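Local coordinates for heavy metal cation tricomponent efflux pump ZneA(CzcA-like) (Cupriavidus metallidurans, PDB 4K0J), which probably exports zinc ions in exchange for protons, as an inner-membrane RND-family pump of a tripartite heavy-metal efflux system, at residues I441-F453 against I862-L874. Residues are numbered along the deposited sequence; the frame is centred on the assembly and turned at random.
Sequences IVIITAYLPLFAF and ILPMVLALMFVLL
Phe453 and Ile862 meet where CD1 of the isoleucine lies 3.7 Å from CD2 of the ring, an approach oblique to the ring plane. One face of that ring takes Leu450 O, offset toward the rim. Away from the interface, the Tyr447 ring has Ile443 O in plane at its edge, and the Phe451 ring has Leu448 CD2 in the same relation. Ile862 packs against Pro449, Ala452 and Phe453: its CG2 touches the Pro449 ring at CB, 3.7 Å away, and at CG. With CG1 anti to the carbonyl carbon (chi1 -68°), the ethyl branch runs past Pro449 O to the Phe453 ring, its CG1 3.5 Å from Ala452 CB. One turn along, Val866 CB packs on Pro449 CG, and its CG2 lies 3.7 Å from Ala446 CA. Met870, bent at chi3, brings CE to 4.0 Å from Ala446 CB. Farther along, Thr445 and Leu873 meet tip to tip, CG2 to CD1 at 3.7 Å, and at the far end Val442 CG2 reaches Leu874 CD1 at 3.6 Å. No hydrogen bond crosses; the contact is made mainly by apolar groups, with Thr445 OG1 lying against Leu869. The axes of 441-447 and 862-873, 9.4 Å apart at closest approach and 162° between directions, define a nearly antiparallel pair, consistent with two predicted transmembrane helices of an RND transporter. Helix 911-939 lies beside both segments, touching Val442 through Val925 and Leu874 through Ile929; helix 463-479 packs on Ile443 and Tyr447, and helix 884-888 on Phe871 and Leu874.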
ATOM      1  N   ILE C 441     -15.075   7.644 -36.285  1.00 99.75           N
ATOM      2  CA  ILE C 441     -14.057   8.158 -35.375  1.00 99.54           C
ATOM      3  C   ILE C 441     -14.531   9.492 -34.800  1.00 93.57           C
ATOM      4  O   ILE C 441     -14.087   9.914 -33.735  1.00 92.47           O
ATOM      5  CB  ILE C 441     -12.664   8.307 -36.034  1.00110.37           C
ATOM      6  CG1 ILE C 441     -11.572   8.363 -34.961  1.00109.50           C
ATOM      7  CG2 ILE C 441     -12.601   9.539 -36.922  1.00117.23           C
ATOM      8  CD1 ILE C 441     -10.193   8.675 -35.503  1.00111.02           C
ATOM      9  N   VAL C 442     -15.447  10.144 -35.510  1.00 87.49           N
ATOM     10  CA  VAL C 442     -16.064  11.366 -35.013  1.00 79.89           C
ATOM     11  C   VAL C 442     -17.090  11.047 -33.932  1.00 80.62           C
ATOM     12  O   VAL C 442     -17.153  11.733 -32.917  1.00 89.59           O
ATOM     13  CB  VAL C 442     -16.700  12.204 -36.148  1.00 73.94           C
ATOM     14  CG1 VAL C 442     -17.784  13.118 -35.606  1.00 63.02           C
ATOM     15  CG2 VAL C 442     -15.633  13.026 -36.850  1.00 70.28           C
ATOM     16  N   ILE C 443     -17.885  10.000 -34.129  1.00 76.30           N
ATOM     17  CA  ILE C 443     -18.846   9.629 -33.094  1.00 87.54           C
ATOM     18  C   ILE C 443     -18.119   9.071 -31.865  1.00 93.52           C
ATOM     19  O   ILE C 443     -18.620   9.153 -30.741  1.00 88.81           O
ATOM     20  CB  ILE C 443     -19.931   8.650 -33.606  1.00 91.69           C
ATOM     21  CG1 ILE C 443     -21.081   8.550 -32.604  1.00 96.32           C
ATOM     22  CG2 ILE C 443     -19.361   7.280 -33.854  1.00 89.48           C
ATOM     23  CD1 ILE C 443     -22.164   7.583 -33.021  1.00100.40           C
ATOM     24  N   ILE C 444     -16.923   8.530 -32.084  1.00 95.70           N
ATOM     25  CA  ILE C 444     -16.086   8.059 -30.982  1.00 90.92           C
ATOM     26  C   ILE C 444     -15.422   9.219 -30.238  1.00 91.70           C
ATOM     27  O   ILE C 444     -15.397   9.241 -29.009  1.00 86.14           O
ATOM     28  CB  ILE C 444     -15.027   7.047 -31.462  1.00 85.93           C
ATOM     29  CG1 ILE C 444     -15.593   5.629 -31.394  1.00 83.88           C
ATOM     30  CG2 ILE C 444     -13.770   7.127 -30.615  1.00 83.85           C
ATOM     31  CD1 ILE C 444     -14.605   4.552 -31.798  1.00 86.43           C
ATOM     32  N   THR C 445     -14.899  10.189 -30.981  1.00 92.77           N
ATOM     33  CA  THR C 445     -14.287  11.360 -30.366  1.00 87.44           C
ATOM     34  C   THR C 445     -15.350  12.217 -29.685  1.00 93.70           C
ATOM     35  O   THR C 445     -15.042  13.009 -28.797  1.00104.84           O
ATOM     36  CB  THR C 445     -13.504  12.219 -31.383  1.00 81.17           C
ATOM     37  OG1 THR C 445     -12.547  13.026 -30.691  1.00 82.27           O
ATOM     38  CG2 THR C 445     -14.436  13.130 -32.159  1.00 82.08           C
ATOM     39  N   ALA C 446     -16.602  12.047 -30.101  1.00 89.35           N
ATOM     40  CA  ALA C 446     -17.707  12.799 -29.523  1.00 94.52           C
ATOM     41  C   ALA C 446     -18.204  12.096 -28.275  1.00 85.88           C
ATOM     42  O   ALA C 446     -18.528  12.735 -27.278  1.00 80.04           O
ATOM     43  CB  ALA C 446     -18.833  12.957 -30.528  1.00104.70           C
ATOM     44  N   TYR C 447     -18.262  10.771 -28.335  1.00 86.31           N
ATOM     45  CA  TYR C 447     -18.623   9.976 -27.170  1.00 84.30           C
ATOM     46  C   TYR C 447     -17.504  10.028 -26.140  1.00 89.52           C
ATOM     47  O   TYR C 447     -17.698   9.669 -24.982  1.00 90.26           O
ATOM     48  CB  TYR C 447     -18.866   8.526 -27.576  1.00 77.94           C
ATOM     49  CG  TYR C 447     -20.298   8.073 -27.455  1.00 69.91           C
ATOM     50  CD1 TYR C 447     -20.860   7.818 -26.215  1.00 62.49           C
ATOM     51  CD2 TYR C 447     -21.086   7.879 -28.583  1.00 72.34           C
ATOM     52  CE1 TYR C 447     -22.170   7.391 -26.097  1.00 61.68           C
ATOM     53  CE2 TYR C 447     -22.399   7.452 -28.475  1.00 69.80           C
ATOM     54  CZ  TYR C 447     -22.933   7.209 -27.228  1.00 63.33           C
ATOM     55  OH  TYR C 447     -24.236   6.782 -27.107  1.00 50.85           O
ATOM     56  N   LEU C 448     -16.333  10.481 -26.577  1.00 97.58           N
ATOM     57  CA  LEU C 448     -15.130  10.459 -25.753  1.00100.69           C
ATOM     58  C   LEU C 448     -15.238  11.281 -24.462  1.00 91.26           C
ATOM     59  O   LEU C 448     -15.157  10.714 -23.376  1.00 98.49           O
ATOM     60  CB  LEU C 448     -13.896  10.862 -26.581  1.00111.33           C
ATOM     61  CG  LEU C 448     -12.481  10.517 -26.096  1.00115.88           C
ATOM     62  CD1 LEU C 448     -12.022  11.395 -24.928  1.00117.89           C
ATOM     63  CD2 LEU C 448     -12.377   9.040 -25.736  1.00114.58           C
ATOM     64  N   PRO C 449     -15.430  12.610 -24.565  1.00 72.81           N
ATOM     65  CA  PRO C 449     -15.284  13.408 -23.342  1.00 63.92           C
ATOM     66  C   PRO C 449     -16.395  13.218 -22.310  1.00 68.38           C
ATOM     67  O   PRO C 449     -17.022  14.193 -21.900  1.00 64.69           O
ATOM     68  CB  PRO C 449     -15.310  14.840 -23.869  1.00 62.91           C
ATOM     69  CG  PRO C 449     -16.178  14.766 -25.061  1.00 70.83           C
ATOM     70  CD  PRO C 449     -15.870  13.442 -25.701  1.00 72.76           C
ATOM     71  N   LEU C 450     -16.636  11.978 -21.898  1.00 80.38           N
ATOM     72  CA  LEU C 450     -17.483  11.718 -20.743  1.00 90.03           C
ATOM     73  C   LEU C 450     -16.577  11.429 -19.562  1.00 91.61           C
ATOM     74  O   LEU C 450     -17.022  11.381 -18.418  1.00 97.35           O
ATOM     75  CB  LEU C 450     -18.411  10.527 -20.986  1.00 91.60           C
ATOM     76  CG  LEU C 450     -19.587  10.708 -21.944  1.00 92.90           C
ATOM     77  CD1 LEU C 450     -20.469   9.466 -21.919  1.00 92.34           C
ATOM     78  CD2 LEU C 450     -20.394  11.952 -21.599  1.00 89.25           C
ATOM     79  N   PHE C 451     -15.294  11.242 -19.851  1.00 83.35           N
ATOM     80  CA  PHE C 451     -14.321  10.935 -18.817  1.00 84.52           C
ATOM     81  C   PHE C 451     -13.883  12.204 -18.101  1.00 91.97           C
ATOM     82  O   PHE C 451     -13.108  12.153 -17.143  1.00 95.41           O
ATOM     83  CB  PHE C 451     -13.114  10.217 -19.418  1.00 83.24           C
ATOM     84  CG  PHE C 451     -13.481   9.083 -20.331  1.00 79.82           C
ATOM     85  CD1 PHE C 451     -14.088   7.944 -19.832  1.00 76.77           C
ATOM     86  CD2 PHE C 451     -13.211   9.154 -21.688  1.00 76.72           C
ATOM     87  CE1 PHE C 451     -14.426   6.902 -20.671  1.00 75.28           C
ATOM     88  CE2 PHE C 451     -13.548   8.117 -22.530  1.00 70.98           C
ATOM     89  CZ  PHE C 451     -14.154   6.988 -22.021  1.00 74.49           C
ATOM     90  N   ALA C 452     -14.389  13.340 -18.571  1.00 95.29           N
ATOM     91  CA  ALA C 452     -14.071  14.628 -17.968  1.00101.32           C
ATOM     92  C   ALA C 452     -14.544  14.700 -16.523  1.00118.11           C
ATOM     93  O   ALA C 452     -13.729  14.793 -15.604  1.00125.55           O
ATOM     94  CB  ALA C 452     -14.677  15.757 -18.777  1.00 95.53           C
ATOM     95  N   PHE C 453     -15.858  14.653 -16.325  1.00126.23           N
ATOM     96  CA  PHE C 453     -16.421  14.772 -14.981  1.00125.82           C
ATOM     97  C   PHE C 453     -16.034  13.611 -14.072  1.00122.84           C
ATOM     98  O   PHE C 453     -15.740  12.510 -14.539  1.00120.36           O
ATOM     99  CB  PHE C 453     -17.945  14.963 -15.010  1.00118.14           C
ATOM    100  CG  PHE C 453     -18.665  14.058 -15.971  1.00104.35           C
ATOM    101  CD1 PHE C 453     -18.763  12.699 -15.730  1.00 95.09           C
ATOM    102  CD2 PHE C 453     -19.273  14.578 -17.103  1.00 97.16           C
ATOM    103  CE1 PHE C 453     -19.436  11.875 -16.610  1.00 93.09           C
ATOM    104  CE2 PHE C 453     -19.948  13.759 -17.985  1.00 86.66           C
ATOM    105  CZ  PHE C 453     -20.029  12.407 -17.739  1.00 87.73           C
ATOM    106  N   ILE C 862     -16.667  20.462 -21.164  1.00107.70           N
ATOM    107  CA  ILE C 862     -16.678  19.423 -22.184  1.00106.17           C
ATOM    108  C   ILE C 862     -17.066  19.942 -23.563  1.00110.69           C
ATOM    109  O   ILE C 862     -16.388  19.654 -24.548  1.00112.89           O
ATOM    110  CB  ILE C 862     -17.646  18.294 -21.795  1.00110.89           C
ATOM    111  CG1 ILE C 862     -17.107  17.535 -20.582  1.00112.34           C
ATOM    112  CG2 ILE C 862     -17.863  17.345 -22.963  1.00114.13           C
ATOM    113  CD1 ILE C 862     -18.127  16.641 -19.911  1.00110.59           C
ATOM    114  N   LEU C 863     -18.154  20.704 -23.626  1.00118.30           N
ATOM    115  CA  LEU C 863     -18.711  21.157 -24.908  1.00121.46           C
ATOM    116  C   LEU C 863     -17.724  21.706 -25.962  1.00109.68           C
ATOM    117  O   LEU C 863     -17.748  21.265 -27.109  1.00111.20           O
ATOM    118  CB  LEU C 863     -19.877  22.129 -24.683  1.00128.12           C
ATOM    119  CG  LEU C 863     -21.281  21.528 -24.810  1.00129.59           C
ATOM    120  CD1 LEU C 863     -21.354  20.163 -24.144  1.00124.89           C
ATOM    121  CD2 LEU C 863     -22.322  22.469 -24.221  1.00132.75           C
ATOM    122  N   PRO C 864     -16.852  22.658 -25.587  1.00 85.95           N
ATOM    123  CA  PRO C 864     -15.965  23.179 -26.631  1.00 75.49           C
ATOM    124  C   PRO C 864     -14.779  22.258 -26.890  1.00 81.56           C
ATOM    125  O   PRO C 864     -14.139  22.359 -27.938  1.00 83.29           O
ATOM    126  CB  PRO C 864     -15.474  24.495 -26.032  1.00 71.50           C
ATOM    127  CG  PRO C 864     -15.449  24.230 -24.568  1.00 77.70           C
ATOM    128  CD  PRO C 864     -16.632  23.335 -24.296  1.00 78.68           C
ATOM    129  N   MET C 865     -14.488  21.377 -25.940  1.00 95.43           N
ATOM    130  CA  MET C 865     -13.361  20.463 -26.064  1.00114.39           C
ATOM    131  C   MET C 865     -13.573  19.527 -27.247  1.00124.34           C
ATOM    132  O   MET C 865     -12.672  19.327 -28.065  1.00124.69           O
ATOM    133  CB  MET C 865     -13.191  19.652 -24.777  1.00118.02           C
ATOM    134  CG  MET C 865     -11.898  18.855 -24.700  1.00119.45           C
ATOM    135  SD  MET C 865     -11.868  17.735 -23.283  1.00154.65           S
ATOM    136  CE  MET C 865     -12.301  18.854 -21.952  1.00157.02           C
ATOM    137  N   VAL C 866     -14.773  18.967 -27.336  1.00128.84           N
ATOM    138  CA  VAL C 866     -15.103  18.042 -28.413  1.00129.10           C
ATOM    139  C   VAL C 866     -15.197  18.751 -29.765  1.00128.05           C
ATOM    140  O   VAL C 866     -14.668  18.258 -30.761  1.00134.41           O
ATOM    141  CB  VAL C 866     -16.399  17.242 -28.110  1.00183.44           C
ATOM    142  CG1 VAL C 866     -17.539  18.171 -27.720  1.00183.02           C
ATOM    143  CG2 VAL C 866     -16.787  16.376 -29.297  1.00184.86           C
ATOM    144  N   LEU C 867     -15.839  19.918 -29.789  1.00116.90           N
ATOM    145  CA  LEU C 867     -16.014  20.679 -31.028  1.00104.70           C
ATOM    146  C   LEU C 867     -14.680  21.117 -31.625  1.00104.99           C
ATOM    147  O   LEU C 867     -14.604  21.457 -32.805  1.00 98.94           O
ATOM    148  CB  LEU C 867     -16.916  21.896 -30.803  1.00 91.78           C
ATOM    149  CG  LEU C 867     -18.336  21.631 -30.297  1.00 77.62           C
ATOM    150  CD1 LEU C 867     -19.174  22.897 -30.377  1.00 75.11           C
ATOM    151  CD2 LEU C 867     -18.992  20.505 -31.067  1.00 69.92           C
ATOM    152  N   ALA C 868     -13.635  21.113 -30.804  1.00111.78           N
ATOM    153  CA  ALA C 868     -12.283  21.359 -31.285  1.00116.54           C
ATOM    154  C   ALA C 868     -11.839  20.196 -32.166  1.00122.55           C
ATOM    155  O   ALA C 868     -11.610  20.368 -33.363  1.00132.82           O
ATOM    156  CB  ALA C 868     -11.329  21.534 -30.122  1.00114.07           C
ATOM    157  N   LEU C 869     -11.732  19.014 -31.568  1.00113.64           N
ATOM    158  CA  LEU C 869     -11.334  17.812 -32.297  1.00106.73           C
ATOM    159  C   LEU C 869     -12.313  17.477 -33.417  1.00115.16           C
ATOM    160  O   LEU C 869     -11.907  17.078 -34.509  1.00115.32           O
ATOM    161  CB  LEU C 869     -11.213  16.622 -31.342  1.00 92.88           C
ATOM    162  CG  LEU C 869     -10.172  16.749 -30.229  1.00 83.44           C
ATOM    163  CD1 LEU C 869     -10.180  15.512 -29.343  1.00 74.12           C
ATOM    164  CD2 LEU C 869      -8.791  16.985 -30.820  1.00 83.97           C
ATOM    165  N   MET C 870     -13.604  17.644 -33.134  1.00121.86           N
ATOM    166  CA  MET C 870     -14.659  17.360 -34.102  1.00123.13           C
ATOM    167  C   MET C 870     -14.470  18.169 -35.378  1.00116.42           C
ATOM    168  O   MET C 870     -14.647  17.654 -36.478  1.00116.86           O
ATOM    169  CB  MET C 870     -16.033  17.648 -33.495  1.00129.71           C
ATOM    170  CG  MET C 870     -17.196  17.424 -34.443  1.00134.88           C
ATOM    171  SD  MET C 870     -18.788  17.718 -33.647  1.00267.41           S
ATOM    172  CE  MET C 870     -18.767  16.461 -32.370  1.00106.90           C
ATOM    173  N   PHE C 871     -14.107  19.436 -35.222  1.00111.66           N
ATOM    174  CA  PHE C 871     -13.806  20.284 -36.365  1.00111.47           C
ATOM    175  C   PHE C 871     -12.475  19.861 -36.966  1.00109.49           C
ATOM    176  O   PHE C 871     -12.287  19.914 -38.181  1.00111.57           O
ATOM    177  CB  PHE C 871     -13.751  21.751 -35.942  1.00114.67           C
ATOM    178  CG  PHE C 871     -13.520  22.709 -37.080  1.00118.80           C
ATOM    179  CD1 PHE C 871     -12.235  23.085 -37.439  1.00120.79           C
ATOM    180  CD2 PHE C 871     -14.589  23.246 -37.778  1.00120.29           C
ATOM    181  CE1 PHE C 871     -12.022  23.970 -38.479  1.00121.57           C
ATOM    182  CE2 PHE C 871     -14.381  24.135 -38.817  1.00123.59           C
ATOM    183  CZ  PHE C 871     -13.097  24.495 -39.168  1.00123.70           C
ATOM    184  N   VAL C 872     -11.555  19.436 -36.103  1.00106.94           N
ATOM    185  CA  VAL C 872     -10.233  19.002 -36.539  1.00112.81           C
ATOM    186  C   VAL C 872     -10.304  17.745 -37.402  1.00116.34           C
ATOM    187  O   VAL C 872      -9.676  17.675 -38.459  1.00119.74           O
ATOM    188  CB  VAL C 872      -9.286  18.782 -35.345  1.00114.50           C
ATOM    189  CG1 VAL C 872      -8.119  17.891 -35.740  1.00116.21           C
ATOM    190  CG2 VAL C 872      -8.777  20.119 -34.838  1.00119.37           C
ATOM    191  N   LEU C 873     -11.071  16.757 -36.953  1.00113.05           N
ATOM    192  CA  LEU C 873     -11.307  15.563 -37.759  1.00106.74           C
ATOM    193  C   LEU C 873     -12.041  15.942 -39.040  1.00102.93           C
ATOM    194  O   LEU C 873     -11.720  15.454 -40.124  1.00 95.16           O
ATOM    195  CB  LEU C 873     -12.112  14.528 -36.973  1.00 98.37           C
ATOM    196  CG  LEU C 873     -11.367  13.841 -35.830  1.00 91.83           C
ATOM    197  CD1 LEU C 873     -12.276  12.864 -35.107  1.00 89.97           C
ATOM    198  CD2 LEU C 873     -10.131  13.136 -36.359  1.00 88.17           C
ATOM    199  N   LEU C 874     -13.014  16.836 -38.906  1.00102.41           N
ATOM    200  CA  LEU C 874     -13.794  17.299 -40.044  1.00 97.96           C
ATOM    201  C   LEU C 874     -13.032  18.294 -40.908  1.00 97.02           C
ATOM    202  O   LEU C 874     -13.591  18.856 -41.846  1.00106.48           O
ATOM    203  CB  LEU C 874     -15.115  17.912 -39.580  1.00 97.06           C
ATOM    204  CG  LEU C 874     -16.337  17.021 -39.807  1.00 97.85           C
ATOM    205  CD1 LEU C 874     -16.050  15.600 -39.353  1.00 97.07           C
ATOM    206  CD2 LEU C 874     -17.559  17.578 -39.091  1.00 94.56           C
TER